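PDB 2NLV: XisI protein-like from Anabaena variabilis, which belongs to the XisI family and probably acts, as its relatives do with XisF and XisH, in site-specific recombination that rearranges nitrogen-fixation genes in cyanobacteria. Local coordinates for the interface of chains A and B. Residues are numbered along the deposited sequence; one frame, centred on the assembly and turned at random. Chains: chain A/B, XisI protein-like.

The three contacts lie side by side on one two-fold symmetric interface, so each recurs with the chains exchanged. Contact 1 and contact 2 are about 6 Å apart, measured between the centres of their C-alpha atoms, and share A:His61, A:Gln72 and B:Tyr56. Contact 3 lies about 10 Å from contact 1, sharing A:Gln43 and A:His61, and about 11 Å from contact 2, sharing A:His61 and B:Gln32. A:His61, on strand 60-65, thus belongs to all three. Side chains from strands 29-36, 41-47 and 53-58 of chain B interlock with chain A, consistent with a dimer, though the structure alone does not show it to be biological.

Contact 1: the interface of chains A and B. Residues chain A 43, 58, 61, 72-73; chain B 56.
The phenol ring of B:Tyr56 lies against the side-chain amide of A:Gln73, stacked at 27° between planes, with OE1 of that amide 4.0 Å above the ring plane and displaced toward the rim. At the ring's edge, in plane, comes ND1 of A:His61. The imidazole is turned 70° from the phenol, an edge-to-face pairing, and is itself sandwiched within chain A: CB of A:Gln72 lies over one face and CG of A:Gln43 over the other, both toward the rim. The phenol hydroxyl OH meets the imidazole at its edge and in its plane, where A:His61 ND1 is 2.7 Å away in a fairly straight hydrogen bond in which either partner could be the donor. Both side chains have CG anti to the backbone N, A:His61 with chi1 178°, which carries its ring toward the incoming hydroxyl. The thiol SG of A:Cys58 adds a weak hydrogen bond to B:Tyr56 OH at 3.3 Å. Within chain A, NE2 of A:Gln73 donates to the carbonyl O of A:Cys58 over 2.9 Å, which would fix the rotation of the amide against the phenol face. A phenylalanine in place of B:Tyr56 would probably leave A:His61 ND1 without its mate across the interface and A:Cys58 SG without its weak one. The site probably acts as a plug and socket in the two-fold dimer, the tyrosine, with 90 Å² of its surface hidden, set among strands of chain A.

Contact 2: the interface of chains A and B. Residues chain A 61, 63, 72, 97-98; chain B 30, 32, 47, 54, 56.
B:Arg54 grips A:Gln72 through direct hydrogen bonds at both its backbone and its side chain. The guanidinium nitrogen NH2 donates to the main-chain O of A:Gln72 at 2.8 Å, in the carbonyl plane and on a lone pair, and also to the amide oxygen OE1 of A:Gln72 at 3.0 Å, there from above the carbonyl plane. A:Gln72 bends at chi2 (-83°), which brings its amide back toward the arginine. In a further direct bond, B:Gln32 and A:Asp63 meet tip to tip with amide and carboxylate planes 77° apart; NE2 of B:Gln32 reaches OD2 of A:Asp63 at 2.9 Å from above the carboxylate plane. That oxygen also accepts from NE2 of A:Gln72, while OD1 takes NE2 of A:His61. B:Gln32 NE2 also donates to OE1 of B:Glu30, which may ease the closeness of two acidic groups. Without bonding, OE1 of B:Gln32 lies in plane at the A:His61 ring edge, 3.3 Å from CE1, the planes 61° apart. Waters extend the polar network: water 2 joins NE of B:Arg54 to the A:Gln72 carbonyl, water 1 joins NH1 to OE1, and water 3 links A:Gln72 NE2 with B:Glu30 OE1. Apolar contact comes from B:Val47, whose methyl CG1 packs 3.5 Å from CD of the A:Gln72 amide. Over one face of the B:Arg54 guanidinium, toward its rim, lies the carbonyl O of A:Gly97, 3.4 Å from NH1.

Contact 3: the interface of chains A and B. Residues chain A 34, 36, 39, 41, 43, 61; chain B 32-35.
A:Asp36 and B:Leu35 are joined by a hydrogen bond from main chain to side chain: the backbone N of B:Leu35 donates to the carboxylate OD2 of A:Asp36 at 2.8 Å, almost straight (176° at H), from above the carboxylate plane. The same oxygen offers its syn lone pair to NE of A:Arg39, a salt bridge of 2.7 Å within chain A, and OD1 accepts the backbone N of A:Arg39. The carboxylate is thereby gripped by several donors, which would hold its rotation; CG anti to the backbone N (chi1 178°) points it at the partner strand. Water supplies the next polar link, bridging NE2 of A:His41, in the plane of its ring, to the backbone N of B:Leu33. Packing against flat groups follows. Methyl CD1 of B:Leu35 sits over the centre of the A:Arg39 guanidinium, 3.8 Å from CZ. The imidazole of A:His41 lies between the carbonyl O of A:Arg39, over the centre of one face, and CB of B:Gln32, toward the rim of the other; the B:Gln32 amide is tilted 27° from the ring. Carbon-to-carbon packing gathers at B:Ile34, whose CG2 meets CG2 of A:Ile34 at 3.6 Å, the side chains crossing at about a right angle, while its CG1 lies 3.8 Å from CD2 of A:His41. Polar clasp and aliphatic packing together probably fix how strand 29-36 of chain B sits against chain A, and by symmetry the reverse, if this dimer forms in solution.

Contact 1: the interface of chains A and B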
ATOM      1  N   GLN A  43       2.761  -3.324   3.618  0.50  7.22           N
ATOM      2  CA  GLN A  43       1.581  -2.753   4.259  0.50  8.14           C
ATOM      3  C   GLN A  43       0.634  -3.824   4.798  0.50  6.76           C
ATOM      4  O   GLN A  43       0.526  -4.916   4.239  0.50  7.96           O
ATOM      5  CB  GLN A  43       0.754  -1.881   3.277  0.50 10.82           C
ATOM      6  CG  GLN A  43       1.497  -0.736   2.632  0.50  9.80           C
ATOM      7  CD  GLN A  43       0.592   0.183   1.792  0.50  7.76           C
ATOM      8  OE1 GLN A  43       1.082   1.146   1.177  0.50 11.77           O
ATOM      9  NE2 GLN A  43      -0.713  -0.083   1.786  0.50  6.92           N
ATOM     10  N   CYS A  58      -4.799   1.987   5.812  1.00  8.05           N
ATOM     11  CA  CYS A  58      -3.569   1.322   6.073  1.00  7.13           C
ATOM     12  C   CYS A  58      -3.293   1.367   7.560  1.00  8.51           C
ATOM     13  O   CYS A  58      -3.162   2.443   8.111  1.00  8.52           O
ATOM     14  CB  CYS A  58      -2.440   1.946   5.283  1.00 10.30           C
ATOM     15  SG  CYS A  58      -0.868   1.046   5.633  1.00  9.34           S
ATOM     16  N   HIS A  61       2.471   0.498   7.878  1.00  7.34           N
ATOM     17  CA  HIS A  61       3.271   0.493   6.642  1.00  7.03           C
ATOM     18  C   HIS A  61       4.740   0.617   7.032  1.00  7.83           C
ATOM     19  O   HIS A  61       5.120   1.541   7.759  1.00  6.93           O
ATOM     20  CB  HIS A  61       2.830   1.673   5.797  1.00  6.23           C
ATOM     21  CG  HIS A  61       3.551   1.885   4.498  1.00  7.50           C
ATOM     22  ND1 HIS A  61       2.988   2.648   3.509  1.00  9.18           N
ATOM     23  CD2 HIS A  61       4.763   1.490   4.014  1.00 11.64           C
ATOM     24  CE1 HIS A  61       3.798   2.707   2.461  1.00 11.98           C
ATOM     25  NE2 HIS A  61       4.894   2.033   2.742  1.00  9.46           N
ATOM     26  N   GLN A  72       6.117   4.136   8.462  1.00  6.00           N
ATOM     27  CA  GLN A  72       5.406   5.199   7.785  1.00  7.65           C
ATOM     28  C   GLN A  72       4.013   5.449   8.263  1.00  6.66           C
ATOM     29  O   GLN A  72       3.474   6.514   8.047  1.00  7.88           O
ATOM     30  CB  GLN A  72       5.341   4.947   6.266  1.00  7.84           C
ATOM     31  CG  GLN A  72       6.725   4.721   5.593  1.00  7.41           C
ATOM     32  CD  GLN A  72       7.463   5.978   5.240  1.00  8.42           C
ATOM     33  OE1 GLN A  72       7.297   7.008   5.874  1.00  8.04           O
ATOM     34  NE2 GLN A  72       8.343   5.882   4.228  1.00  8.40           N
ATOM     35  N   GLN A  73       3.409   4.459   8.905  1.00  7.13           N
ATOM     36  CA  GLN A  73       2.032   4.571   9.386  1.00  6.63           C
ATOM     37  C   GLN A  73       1.866   3.556  10.488  1.00  8.35           C
ATOM     38  O   GLN A  73       2.365   2.430  10.395  1.00  6.47           O
ATOM     39  CB  GLN A  73       1.071   4.247   8.238  1.00  8.79           C
ATOM     40  CG  GLN A  73      -0.419   4.094   8.560  1.00 12.39           C
ATOM     41  CD  GLN A  73      -1.129   5.339   8.371  1.00 16.36           C
ATOM     42  OE1 GLN A  73      -0.616   6.416   8.643  1.00 17.57           O
ATOM     43  NE2 GLN A  73      -2.369   5.209   7.894  1.00 13.88           N
TER
ATOM     44  N   TYR B  56       0.335  11.234   3.216  1.00  7.63           N
ATOM     45  CA  TYR B  56       0.290   9.789   3.232  1.00  8.97           C
ATOM     46  C   TYR B  56      -0.988   9.398   2.519  1.00  9.96           C
ATOM     47  O   TYR B  56      -2.078   9.449   3.087  1.00  9.43           O
ATOM     48  CB  TYR B  56       0.357   9.191   4.648  1.00  9.52           C
ATOM     49  CG  TYR B  56       0.426   7.709   4.605  1.00  8.91           C
ATOM     50  CD1 TYR B  56       1.639   7.070   4.427  1.00 11.06           C
ATOM     51  CD2 TYR B  56      -0.723   6.940   4.650  1.00 14.52           C
ATOM     52  CE1 TYR B  56       1.705   5.712   4.302  1.00 11.01           C
ATOM     53  CE2 TYR B  56      -0.665   5.548   4.531  1.00 14.00           C
ATOM     54  CZ  TYR B  56       0.555   4.967   4.300  1.00 10.55           C
ATOM     55  OH  TYR B  56       0.540   3.579   4.108  1.00 12.19           O
TER

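Contact 2: the interface of chains A and B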
ATOM      1  N   HIS A  61       2.471   0.498   7.878  1.00  7.34           N
ATOM      2  CA  HIS A  61       3.271   0.493   6.642  1.00  7.03           C
ATOM      3  C   HIS A  61       4.740   0.617   7.032  1.00  7.83           C
ATOM      4  O   HIS A  61       5.120   1.541   7.759  1.00  6.93           O
ATOM      5  CB  HIS A  61       2.830   1.673   5.797  1.00  6.23           C
ATOM      6  CG  HIS A  61       3.551   1.885   4.498  1.00  7.50           C
ATOM      7  ND1 HIS A  61       2.988   2.648   3.509  1.00  9.18           N
ATOM      8  CD2 HIS A  61       4.763   1.490   4.014  1.00 11.64           C
ATOM      9  CE1 HIS A  61       3.798   2.707   2.461  1.00 11.98           C
ATOM     10  NE2 HIS A  61       4.894   2.033   2.742  1.00  9.46           N
ATOM     11  N   ASP A  63       8.629   0.633   5.012  1.00  6.60           N
ATOM     12  CA  ASP A  63       9.517   0.528   3.848  1.00  7.36           C
ATOM     13  C   ASP A  63      10.894   0.099   4.312  1.00  7.42           C
ATOM     14  O   ASP A  63      11.227   0.270   5.461  1.00  8.05           O
ATOM     15  CB  ASP A  63       9.614   1.829   3.113  1.00  7.93           C
ATOM     16  CG  ASP A  63       8.253   2.316   2.610  1.00  9.17           C
ATOM     17  OD1 ASP A  63       7.546   1.504   1.961  1.00  8.68           O
ATOM     18  OD2 ASP A  63       7.947   3.493   2.849  1.00 10.20           O
ATOM     19  N   GLN A  72       6.117   4.136   8.462  1.00  6.00           N
ATOM     20  CA  GLN A  72       5.406   5.199   7.785  1.00  7.65           C
ATOM     21  C   GLN A  72       4.013   5.449   8.263  1.00  6.66           C
ATOM     22  O   GLN A  72       3.474   6.514   8.047  1.00  7.88           O
ATOM     23  CB  GLN A  72       5.341   4.947   6.266  1.00  7.84           C
ATOM     24  CG  GLN A  72       6.725   4.721   5.593  1.00  7.41           C
ATOM     25  CD  GLN A  72       7.463   5.978   5.240  1.00  8.42           C
ATOM     26  OE1 GLN A  72       7.297   7.008   5.874  1.00  8.04           O
ATOM     27  NE2 GLN A  72       8.343   5.882   4.228  1.00  8.40           N
ATOM     28  N   GLY A  97       9.328   7.633   9.793  1.00  7.75           N
ATOM     29  CA  GLY A  97       8.790   8.382   8.659  1.00  6.76           C
ATOM     30  C   GLY A  97       7.493   9.074   9.008  1.00  9.00           C
ATOM     31  O   GLY A  97       7.207  10.159   8.493  1.00  8.40           O
ATOM     32  N   LEU A  98       6.743   8.539   9.971  1.00  8.44           N
ATOM     33  CA  LEU A  98       5.531   9.137  10.455  1.00  8.09           C
ATOM     34  C   LEU A  98       5.745  10.319  11.421  1.00  8.65           C
ATOM     35  O   LEU A  98       4.745  10.903  11.873  1.00  9.97           O
ATOM     36  CB  LEU A  98       4.591   8.059  11.026  1.00  8.30           C
ATOM     37  CG  LEU A  98       4.931   7.449  12.367  1.00 11.76           C
ATOM     38  CD1 LEU A  98       3.934   6.267  12.576  1.00 11.03           C
ATOM     39  CD2 LEU A  98       6.387   7.048  12.689  1.00 15.62           C
TER
ATOM     40  N   GLU B  30       7.861  11.152  -1.308  1.00  8.46           N
ATOM     41  CA  GLU B  30       8.246   9.995  -2.076  1.00  9.10           C
ATOM     42  C   GLU B  30       7.047   9.492  -2.887  1.00  8.67           C
ATOM     43  O   GLU B  30       5.977   9.263  -2.356  1.00  9.78           O
ATOM     44  CB  GLU B  30       8.784   8.849  -1.188  1.00  9.25           C
ATOM     45  CG  GLU B  30       9.372   7.691  -2.012  1.00 10.52           C
ATOM     46  CD  GLU B  30       9.788   6.467  -1.208  1.00 12.00           C
ATOM     47  OE1 GLU B  30       9.527   6.381   0.018  1.00 12.09           O
ATOM     48  OE2 GLU B  30      10.400   5.557  -1.863  1.00 12.91           O
ATOM     49  N   GLN B  32       5.752   6.277  -4.486  1.00  7.88           N
ATOM     50  CA  GLN B  32       6.006   4.831  -4.379  1.00  7.64           C
ATOM     51  C   GLN B  32       5.139   4.068  -5.357  1.00  7.84           C
ATOM     52  O   GLN B  32       3.955   4.366  -5.578  1.00  9.08           O
ATOM     53  CB  GLN B  32       5.720   4.304  -2.974  1.00 10.15           C
ATOM     54  CG  GLN B  32       6.438   5.032  -1.844  1.00  8.83           C
ATOM     55  CD  GLN B  32       6.164   4.446  -0.498  1.00  8.62           C
ATOM     56  OE1 GLN B  32       5.240   3.672  -0.318  1.00 11.35           O
ATOM     57  NE2 GLN B  32       7.034   4.771   0.461  1.00 10.69           N
ATOM     58  N   VAL B  47       4.111   9.551  -0.154  1.00  8.06           N
ATOM     59  CA  VAL B  47       4.471   9.381   1.261  1.00  7.16           C
ATOM     60  C   VAL B  47       5.568  10.360   1.618  1.00  8.49           C
ATOM     61  O   VAL B  47       6.691  10.248   1.132  1.00  8.23           O
ATOM     62  CB  VAL B  47       4.946   7.954   1.541  1.00  7.93           C
ATOM     63  CG1 VAL B  47       5.360   7.737   3.002  1.00 10.18           C
ATOM     64  CG2 VAL B  47       3.858   6.901   1.124  1.00 11.06           C
ATOM     65  N   ARG B  54       1.653  15.884   7.261  1.00  6.33           N
ATOM     66  CA  ARG B  54       1.980  14.535   6.798  1.00  7.10           C
ATOM     67  C   ARG B  54       1.256  14.270   5.492  1.00  7.89           C
ATOM     68  O   ARG B  54       0.039  14.387   5.434  1.00  9.81           O
ATOM     69  CB  ARG B  54       1.585  13.508   7.838  1.00  8.67           C
ATOM     70  CG  ARG B  54       1.749  12.034   7.398  1.00  7.96           C
ATOM     71  CD  ARG B  54       3.124  11.716   6.976  1.00 10.66           C
ATOM     72  NE  ARG B  54       3.386  10.282   6.926  1.00  7.47           N
ATOM     73  CZ  ARG B  54       4.506   9.819   6.426  1.00  6.61           C
ATOM     74  NH1 ARG B  54       5.310  10.620   5.764  1.00  7.29           N
ATOM     75  NH2 ARG B  54       4.795   8.535   6.559  1.00  7.35           N
ATOM     76  N   TYR B  56       0.335  11.234   3.216  1.00  7.63           N
ATOM     77  CA  TYR B  56       0.290   9.789   3.232  1.00  8.97           C
ATOM     78  C   TYR B  56      -0.988   9.398   2.519  1.00  9.96           C
ATOM     79  O   TYR B  56      -2.078   9.449   3.087  1.00  9.43           O
ATOM     80  CB  TYR B  56       0.357   9.191   4.648  1.00  9.52           C
ATOM     81  CG  TYR B  56       0.426   7.709   4.605  1.00  8.91           C
ATOM     82  CD1 TYR B  56       1.639   7.070   4.427  1.00 11.06           C
ATOM     83  CD2 TYR B  56      -0.723   6.940   4.650  1.00 14.52           C
ATOM     84  CE1 TYR B  56       1.705   5.712   4.302  1.00 11.01           C
ATOM     85  CE2 TYR B  56      -0.665   5.548   4.531  1.00 14.00           C
ATOM     86  CZ  TYR B  56       0.555   4.967   4.300  1.00 10.55           C
ATOM     87  OH  TYR B  56       0.540   3.579   4.108  1.00 12.19           O
TER
HETATM   88  O   HOH W   1       7.858   9.564   4.939  1.00  9.75           O
HETATM   89  O   HOH W   2       1.549   8.517   8.350  1.00 11.55           O
HETATM   90  O   HOH W   3       9.594   7.789   2.327  1.00 13.78           O

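Contact 3: the interface of chains A and B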
ATOM      1  N   ILE A  34       0.184  -6.483   1.827  1.00  8.37           N
ATOM      2  CA  ILE A  34       0.740  -5.949   0.599  1.00  8.72           C
ATOM      3  C   ILE A  34       2.248  -5.949   0.778  1.00  8.93           C
ATOM      4  O   ILE A  34       2.802  -5.039   1.431  1.00  8.75           O
ATOM      5  CB  ILE A  34       0.214  -4.538   0.276  1.00  9.29           C
ATOM      6  CG1 ILE A  34      -1.318  -4.525   0.227  1.00  8.63           C
ATOM      7  CG2 ILE A  34       0.800  -4.051  -1.047  1.00 11.29           C
ATOM      8  CD1 ILE A  34      -1.965  -3.274  -0.098  1.00 11.39           C
ATOM      9  N   ASP A  36       5.693  -6.011  -1.193  1.00  7.67           N
ATOM     10  CA  ASP A  36       6.565  -5.868  -2.369  1.00  8.17           C
ATOM     11  C   ASP A  36       8.018  -5.972  -1.953  1.00  8.68           C
ATOM     12  O   ASP A  36       8.584  -5.046  -1.417  1.00  8.12           O
ATOM     13  CB  ASP A  36       6.215  -4.564  -3.040  1.00  8.29           C
ATOM     14  CG  ASP A  36       7.070  -4.277  -4.223  1.00 10.13           C
ATOM     15  OD1 ASP A  36       8.068  -5.006  -4.504  1.00 10.12           O
ATOM     16  OD2 ASP A  36       6.665  -3.348  -4.934  1.00 13.29           O
ATOM     17  N   ARG A  39      10.735  -3.755  -4.311  0.50  7.98           N
ATOM     18  CA  ARG A  39      10.818  -2.307  -3.990  0.50  8.54           C
ATOM     19  C   ARG A  39      10.793  -2.027  -2.486  0.50  7.14           C
ATOM     20  O   ARG A  39      10.965  -0.886  -2.043  0.50  6.42           O
ATOM     21  CB  ARG A  39       9.723  -1.474  -4.695  0.50  6.98           C
ATOM     22  CG  ARG A  39      10.029  -1.290  -6.192  0.50  8.42           C
ATOM     23  CD  ARG A  39       8.775  -1.261  -7.093  0.50 11.38           C
ATOM     24  NE  ARG A  39       8.179  -2.584  -7.075  0.50 10.70           N
ATOM     25  CZ  ARG A  39       8.461  -3.604  -7.895  0.50 10.60           C
ATOM     26  NH1 ARG A  39       9.279  -3.470  -8.955  0.50 12.93           N
ATOM     27  NH2 ARG A  39       7.925  -4.790  -7.689  0.50  8.24           N
ATOM     28  N   HIS A  41       8.357  -2.350  -0.026  1.00  6.35           N
ATOM     29  CA  HIS A  41       7.208  -1.688   0.536  1.00  6.70           C
ATOM     30  C   HIS A  41       6.290  -2.731   1.117  1.00  6.66           C
ATOM     31  O   HIS A  41       5.897  -3.669   0.423  1.00  7.82           O
ATOM     32  CB  HIS A  41       6.453  -0.868  -0.543  1.00  7.56           C
ATOM     33  CG  HIS A  41       7.291   0.112  -1.298  1.00  7.78           C
ATOM     34  ND1 HIS A  41       7.945   1.166  -0.705  1.00  8.88           N
ATOM     35  CD2 HIS A  41       7.543   0.216  -2.629  1.00  7.50           C
ATOM     36  CE1 HIS A  41       8.550   1.879  -1.649  1.00  9.02           C
ATOM     37  NE2 HIS A  41       8.314   1.332  -2.826  1.00  9.59           N
ATOM     38  N   GLN A  43       2.761  -3.324   3.618  0.50  7.22           N
ATOM     39  CA  GLN A  43       1.581  -2.753   4.259  0.50  8.14           C
ATOM     40  C   GLN A  43       0.634  -3.824   4.798  0.50  6.76           C
ATOM     41  O   GLN A  43       0.526  -4.916   4.239  0.50  7.96           O
ATOM     42  CB  GLN A  43       0.754  -1.881   3.277  0.50 10.82           C
ATOM     43  CG  GLN A  43       1.497  -0.736   2.632  0.50  9.80           C
ATOM     44  CD  GLN A  43       0.592   0.183   1.792  0.50  7.76           C
ATOM     45  OE1 GLN A  43       1.082   1.146   1.177  0.50 11.77           O
ATOM     46  NE2 GLN A  43      -0.713  -0.083   1.786  0.50  6.92           N
ATOM     47  N   HIS A  61       2.471   0.498   7.878  1.00  7.34           N
ATOM     48  CA  HIS A  61       3.271   0.493   6.642  1.00  7.03           C
ATOM     49  C   HIS A  61       4.740   0.617   7.032  1.00  7.83           C
ATOM     50  O   HIS A  61       5.120   1.541   7.759  1.00  6.93           O
ATOM     51  CB  HIS A  61       2.830   1.673   5.797  1.00  6.23           C
ATOM     52  CG  HIS A  61       3.551   1.885   4.498  1.00  7.50           C
ATOM     53  ND1 HIS A  61       2.988   2.648   3.509  1.00  9.18           N
ATOM     54  CD2 HIS A  61       4.763   1.490   4.014  1.00 11.64           C
ATOM     55  CE1 HIS A  61       3.798   2.707   2.461  1.00 11.98           C
ATOM     56  NE2 HIS A  61       4.894   2.033   2.742  1.00  9.46           N
TER
ATOM     57  N   GLN B  32       5.752   6.277  -4.486  1.00  7.88           N
ATOM     58  CA  GLN B  32       6.006   4.831  -4.379  1.00  7.64           C
ATOM     59  C   GLN B  32       5.139   4.068  -5.357  1.00  7.84           C
ATOM     60  O   GLN B  32       3.955   4.366  -5.578  1.00  9.08           O
ATOM     61  CB  GLN B  32       5.720   4.304  -2.974  1.00 10.15           C
ATOM     62  CG  GLN B  32       6.438   5.032  -1.844  1.00  8.83           C
ATOM     63  CD  GLN B  32       6.164   4.446  -0.498  1.00  8.62           C
ATOM     64  OE1 GLN B  32       5.240   3.672  -0.318  1.00 11.35           O
ATOM     65  NE2 GLN B  32       7.034   4.771   0.461  1.00 10.69           N
ATOM     66  N   LEU B  33       5.752   3.060  -5.954  1.00  8.11           N
ATOM     67  CA  LEU B  33       5.080   2.081  -6.761  1.00  8.19           C
ATOM     68  C   LEU B  33       5.180   0.771  -6.010  1.00  9.14           C
ATOM     69  O   LEU B  33       6.282   0.297  -5.689  1.00  8.61           O
ATOM     70  CB  LEU B  33       5.760   1.995  -8.129  1.00  9.48           C
ATOM     71  CG  LEU B  33       5.139   1.080  -9.168  1.00 10.55           C
ATOM     72  CD1 LEU B  33       3.740   1.547  -9.598  1.00 11.43           C
ATOM     73  CD2 LEU B  33       6.098   0.925 -10.395  1.00 11.81           C
ATOM     74  N   ILE B  34       4.040   0.157  -5.744  1.00  8.80           N
ATOM     75  CA  ILE B  34       3.977  -1.031  -4.885  1.00  8.93           C
ATOM     76  C   ILE B  34       3.305  -2.100  -5.720  1.00  9.48           C
ATOM     77  O   ILE B  34       2.138  -2.011  -6.091  1.00 10.55           O
ATOM     78  CB  ILE B  34       3.203  -0.730  -3.605  1.00  9.96           C
ATOM     79  CG1 ILE B  34       3.789   0.489  -2.852  1.00  9.61           C
ATOM     80  CG2 ILE B  34       3.202  -1.988  -2.724  1.00 10.79           C
ATOM     81  CD1 ILE B  34       3.144   0.802  -1.515  1.00 12.17           C
ATOM     82  N   LEU B  35       4.064  -3.139  -6.011  1.00  8.71           N
ATOM     83  CA  LEU B  35       3.582  -4.222  -6.844  1.00  9.30           C
ATOM     84  C   LEU B  35       3.749  -5.538  -6.078  1.00  8.71           C
ATOM     85  O   LEU B  35       4.858  -6.072  -6.001  1.00 12.41           O
ATOM     86  CB  LEU B  35       4.355  -4.255  -8.162  1.00  9.15           C
ATOM     87  CG  LEU B  35       4.523  -2.895  -8.901  1.00 12.87           C
ATOM     88  CD1 LEU B  35       5.463  -3.048 -10.089  1.00 14.00           C
ATOM     89  CD2 LEU B  35       3.156  -2.322  -9.311  1.00 14.26           C
TER
HETATM   90  O   HOH W   4       8.685   2.641  -5.269  1.00  9.77           O